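Local coordinates for protein glycosyl hydrolase family 88 (PDB 3WIW) that probably removes the unsaturated glucuronyl residue from the end of heparin-derived oligosaccharides, as a glycoside hydrolase built on an alpha6/alpha6-barrel, at residues A[305-310]-A[358-363]. Sequence-based numbering, arbitrary orientation.
Sequences DASAAA and KHSVGA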
loop_
_atom_site.group_PDB
_atom_site.type_symbol
_atom_site.label_atom_id
_atom_site.label_comp_id
_atom_site.label_asym_id
_atom_site.label_seq_id
_atom_site.Cartn_x
_atom_site.Cartn_y
_atom_site.Cartn_z
ATOM N N ASP A 305 -3.274 -14.025 -0.237
ATOM C CA ASP A 305 -2.350 -12.900 -0.243
ATOM C C ASP A 305 -2.697 -11.960 0.904
ATOM O O ASP A 305 -3.590 -11.072 0.783
ATOM C CB ASP A 305 -2.407 -12.170 -1.594
ATOM C CG ASP A 305 -1.435 -11.007 -1.670
ATOM O OD1 ASP A 305 -0.465 -10.978 -0.855
ATOM O OD2 ASP A 305 -1.623 -10.120 -2.541
ATOM N N ALA A 306 -1.975 -12.133 2.011
ATOM C CA ALA A 306 -2.206 -11.311 3.190
ATOM C C ALA A 306 -2.028 -9.819 2.886
ATOM O O ALA A 306 -2.732 -8.999 3.466
ATOM C CB ALA A 306 -1.296 -11.720 4.333
ATOM N N SER A 307 -1.101 -9.446 1.993
ATOM C CA SER A 307 -0.860 -8.029 1.712
ATOM C C SER A 307 -2.126 -7.386 1.152
ATOM O O SER A 307 -2.492 -6.273 1.547
ATOM C CB SER A 307 0.336 -7.855 0.771
ATOM O OG SER A 307 0.060 -8.278 -0.551
ATOM N N ALA A 308 -2.821 -8.084 0.252
ATOM C CA ALA A 308 -4.086 -7.574 -0.280
ATOM C C ALA A 308 -5.102 -7.389 0.850
ATOM O O ALA A 308 -5.840 -6.390 0.871
ATOM C CB ALA A 308 -4.635 -8.495 -1.364
ATOM N N ALA A 309 -5.202 -8.379 1.749
ATOM C CA ALA A 309 -6.122 -8.280 2.892
ATOM C C ALA A 309 -5.802 -7.048 3.729
ATOM O O ALA A 309 -6.723 -6.350 4.150
ATOM C CB ALA A 309 -6.053 -9.510 3.759
ATOM N N ALA A 310 -4.518 -6.795 4.008
ATOM C CA ALA A 310 -4.148 -5.678 4.874
ATOM C C ALA A 310 -4.514 -4.337 4.222
ATOM O O ALA A 310 -5.017 -3.427 4.905
ATOM C CB ALA A 310 -2.673 -5.738 5.203
ATOM N N LYS A 358 2.586 -13.253 7.937
ATOM C CA LYS A 358 2.979 -14.310 7.006
ATOM C C LYS A 358 2.054 -14.328 5.783
ATOM O O LYS A 358 1.037 -13.623 5.745
ATOM C CB LYS A 358 2.879 -15.651 7.724
ATOM C CG LYS A 358 3.848 -15.760 8.893
ATOM C CD LYS A 358 3.628 -17.043 9.713
ATOM C CE LYS A 358 2.357 -16.999 10.566
ATOM N NZ LYS A 358 2.058 -18.346 11.164
ATOM N N HIS A 359 2.413 -15.113 4.767
ATOM C CA HIS A 359 1.451 -15.506 3.705
ATOM C C HIS A 359 1.028 -14.411 2.720
ATOM O O HIS A 359 -0.165 -14.288 2.423
ATOM C CB HIS A 359 0.191 -16.179 4.277
ATOM C CG HIS A 359 0.469 -17.286 5.243
ATOM N ND1 HIS A 359 1.284 -18.359 4.947
ATOM C CD2 HIS A 359 0.015 -17.493 6.502
ATOM C CE1 HIS A 359 1.312 -19.183 5.983
ATOM N NE2 HIS A 359 0.571 -18.660 6.950
ATOM N N SER A 360 1.981 -13.616 2.233
ATOM C CA SER A 360 1.730 -12.769 1.064
ATOM C C SER A 360 2.234 -13.420 -0.221
ATOM O O SER A 360 3.018 -14.380 -0.177
ATOM C CB SER A 360 2.351 -11.380 1.226
ATOM O OG SER A 360 1.619 -10.646 2.188
ATOM N N VAL A 361 1.772 -12.894 -1.356
ATOM C CA VAL A 361 2.220 -13.397 -2.660
ATOM C C VAL A 361 2.655 -12.202 -3.502
ATOM O O VAL A 361 1.825 -11.329 -3.831
ATOM C CB VAL A 361 1.080 -14.155 -3.383
ATOM C CG1 VAL A 361 1.501 -14.557 -4.810
ATOM C CG2 VAL A 361 0.658 -15.393 -2.601
ATOM N N GLY A 362 3.946 -12.160 -3.855
ATOM C CA GLY A 362 4.466 -11.070 -4.665
ATOM C C GLY A 362 4.022 -11.158 -6.120
ATOM O O GLY A 362 3.301 -10.289 -6.618
ATOM N N ALA A 363 4.451 -12.206 -6.825
ATOM C CA ALA A 363 4.133 -12.355 -8.246
ATOM C C ALA A 363 4.128 -13.835 -8.593
ATOM O O ALA A 363 5.154 -14.412 -8.997
ATOM C CB ALA A 363 5.128 -11.543 -9.134
#
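Asp305 caps the N-terminus of helix 306-322 and at the same time grips segment 358-363 at Val361. Its CG stands anti to the backbone N (chi1 -179°), which brings OD1 to Val361 N at 3.0 Å, a nearly straight bond entering from above the carboxylate plane. The same oxygen takes the hydroxyl of Ser307, with OG 2.8 Å from OD1, and a weak capping bond from Ser307 N. OD2 meanwhile forms a salt bridge with Arg246, whose charge, together with the helix N-terminus, would favour the ionised carboxylate. An alanine here has no carboxylate to make these bonds, and would probably loosen the join between helix start and Val361 and hold Arg246 less firmly. At Ala306 the backbone does the bonding: its N reaches His359 O at 2.8 Å, while the methyl CB is short enough to sit against the carbonyl oxygens of Lys358, at 3.3 Å, and His359. Ser307 OG is flanked by both its backbone N and carbonyl carbon (chi1 71°), so that one short side chain serves both Asp305 and Arg246. From across the contact, Ser360 OG comes 3.0 Å from Ser307 N in a weak, bent bond. This is an Asp N-cap whose carboxylate also ties the helix start to a strand, consistent with holding Arg246, a predicted substrate-binding residue, in place within the alpha6/alpha6-barrel.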